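Local coordinates for protein oligopeptide ABC transporter OppAIV (Borrelia burgdorferi B31, PDB 4GL8) that probably binds oligopeptides outside the cytoplasmic membrane and delivers them to an ABC transporter for uptake, at residues L309-D314 / N345-D350. Numbering follows the deposited sequence.
Sequences LSFAID and NLSLFD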
loop_
_atom_site.group_PDB
_atom_site.type_symbol
_atom_site.label_atom_id
_atom_site.label_comp_id
_atom_site.label_asym_id
_atom_site.label_seq_id
_atom_site.Cartn_x
_atom_site.Cartn_y
_atom_site.Cartn_z
ATOM N N LEU A 309 23.354 -6.266 -9.866
ATOM C CA LEU A 309 22.417 -5.181 -10.126
ATOM C C LEU A 309 22.229 -4.352 -8.862
ATOM O O LEU A 309 22.190 -3.129 -8.912
ATOM C CB LEU A 309 21.060 -5.720 -10.599
ATOM C CG LEU A 309 21.048 -6.585 -11.872
ATOM C CD1 LEU A 309 19.674 -7.201 -12.079
ATOM C CD2 LEU A 309 21.503 -5.825 -13.113
ATOM N N SER A 310 22.126 -5.003 -7.716
ATOM C CA SER A 310 21.870 -4.297 -6.462
ATOM C C SER A 310 23.070 -3.450 -6.025
ATOM O O SER A 310 22.924 -2.299 -5.680
ATOM C CB SER A 310 21.464 -5.276 -5.353
ATOM O OG SER A 310 21.237 -4.581 -4.136
ATOM N N PHE A 311 24.252 -4.028 -6.079
ATOM C CA PHE A 311 25.489 -3.325 -5.714
ATOM C C PHE A 311 25.937 -2.268 -6.740
ATOM O O PHE A 311 26.699 -1.376 -6.389
ATOM C CB PHE A 311 26.637 -4.312 -5.523
ATOM C CG PHE A 311 26.696 -4.919 -4.170
ATOM C CD1 PHE A 311 26.177 -6.173 -3.930
ATOM C CD2 PHE A 311 27.303 -4.262 -3.136
ATOM C CE1 PHE A 311 26.236 -6.746 -2.676
ATOM C CE2 PHE A 311 27.364 -4.833 -1.872
ATOM C CZ PHE A 311 26.835 -6.081 -1.649
ATOM N N ALA A 312 25.483 -2.377 -7.988
ATOM C CA ALA A 312 25.830 -1.409 -9.027
ATOM C C ALA A 312 25.057 -0.079 -8.953
ATOM O O ALA A 312 25.349 0.837 -9.738
ATOM C CB ALA A 312 25.629 -2.033 -10.389
ATOM N N ILE A 313 24.084 0.055 -8.043
ATOM C CA ILE A 313 23.333 1.321 -7.905
ATOM C C ILE A 313 23.877 2.220 -6.792
ATOM O O ILE A 313 23.936 1.821 -5.638
ATOM C CB ILE A 313 21.869 1.091 -7.518
ATOM C CG1 ILE A 313 21.145 0.080 -8.452
ATOM C CG2 ILE A 313 21.135 2.420 -7.412
ATOM C CD1 ILE A 313 21.018 0.527 -9.871
ATOM N N ASP A 314 24.201 3.466 -7.116
ATOM C CA ASP A 314 24.635 4.426 -6.095
ATOM C C ASP A 314 23.394 5.030 -5.400
ATOM O O ASP A 314 22.842 6.025 -5.880
ATOM C CB ASP A 314 25.486 5.518 -6.758
ATOM C CG ASP A 314 25.998 6.554 -5.772
ATOM O OD1 ASP A 314 25.788 6.420 -4.540
ATOM O OD2 ASP A 314 26.620 7.515 -6.250
ATOM N N ASN A 345 25.068 -2.760 8.785
ATOM C CA ASN A 345 26.379 -2.252 8.366
ATOM C C ASN A 345 26.558 -2.287 6.842
ATOM O O ASN A 345 27.672 -2.129 6.353
ATOM C CB ASN A 345 27.498 -3.072 9.030
ATOM N N LEU A 346 25.468 -2.472 6.096
ATOM C CA LEU A 346 25.542 -2.951 4.714
ATOM C C LEU A 346 25.931 -1.869 3.709
ATOM O O LEU A 346 25.459 -0.744 3.766
ATOM C CB LEU A 346 24.216 -3.603 4.290
ATOM C CG LEU A 346 23.809 -4.845 5.094
ATOM C CD1 LEU A 346 22.389 -5.286 4.772
ATOM C CD2 LEU A 346 24.784 -5.992 4.874
ATOM N N SER A 347 26.769 -2.233 2.755
ATOM C CA SER A 347 27.244 -1.255 1.776
ATOM C C SER A 347 26.084 -0.742 0.881
ATOM O O SER A 347 25.306 -1.504 0.348
ATOM C CB SER A 347 28.383 -1.844 0.938
ATOM O OG SER A 347 28.584 -1.054 -0.231
ATOM N N LEU A 348 25.991 0.570 0.731
ATOM C CA LEU A 348 24.940 1.167 -0.087
ATOM C C LEU A 348 25.260 1.132 -1.572
ATOM O O LEU A 348 24.386 1.403 -2.385
ATOM C CB LEU A 348 24.673 2.605 0.343
ATOM C CG LEU A 348 24.014 2.781 1.718
ATOM C CD1 LEU A 348 23.740 4.259 1.990
ATOM C CD2 LEU A 348 22.722 1.998 1.775
ATOM N N PHE A 349 26.495 0.790 -1.921
ATOM C CA PHE A 349 26.973 0.934 -3.280
ATOM C C PHE A 349 28.366 0.344 -3.395
ATOM O O PHE A 349 29.237 0.725 -2.609
ATOM C CB PHE A 349 27.004 2.439 -3.630
ATOM C CG PHE A 349 27.656 2.766 -4.946
ATOM C CD1 PHE A 349 28.590 3.799 -5.033
ATOM C CD2 PHE A 349 27.336 2.072 -6.074
ATOM C CE1 PHE A 349 29.185 4.116 -6.247
ATOM C CE2 PHE A 349 27.905 2.370 -7.293
ATOM C CZ PHE A 349 28.845 3.388 -7.394
ATOM N N ASP A 350 28.597 -0.560 -4.353
ATOM C CA ASP A 350 29.978 -1.068 -4.625
ATOM C C ASP A 350 30.134 -1.555 -6.035
ATOM O O ASP A 350 29.858 -2.723 -6.337
ATOM C CB ASP A 350 30.379 -2.186 -3.656
ATOM C CG ASP A 350 31.856 -2.520 -3.713
ATOM O OD1 ASP A 350 32.565 -2.193 -4.707
ATOM O OD2 ASP A 350 32.319 -3.120 -2.719
#
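Phe349 lays one face of its ring over Asp314, whose CB stands 3.7 Å from the ring centroid and 2° off the normal, a CH-pi contact. Asp314, its CG anti to the backbone N, extends its carboxylate across the ring and continues the stack, its plane only 12° from that of the ring and its CG 3.9 Å from Phe349 CD1. Ala312 O approaches CE2 of Phe349 at the ring edge, near the ring plane. Ile313 O comes to Phe349 CD2 obliquely, at 3.4 Å. The single hydrogen bond across the contact runs from Asp350 N to Phe311 O, 2.9 Å. The contact lies beside two helix starts: Asp314 and Asp350 are the N-caps of helices 315-323 and 351-361, in the second of which Asp350 OD1 takes the N-H of Met353. Asp314 OD2 is bonded to Thr317 OG1. Phe311 places CD2 3.7 Å from Asp350 CB, its ring 74° from the carboxylate plane, and Ser347 CB meets the Phe311 ring edge at CE2. Ser347 OG accepts from Phe349 N in an ST turn that closes on the aromatic residue. Two acceptors, Ile313 O and Leu348 O, come within 3.3 Å of each other without bonding; Arg315 NH1 bonds to Leu348 O and to Ser310 O, bridging the two segments.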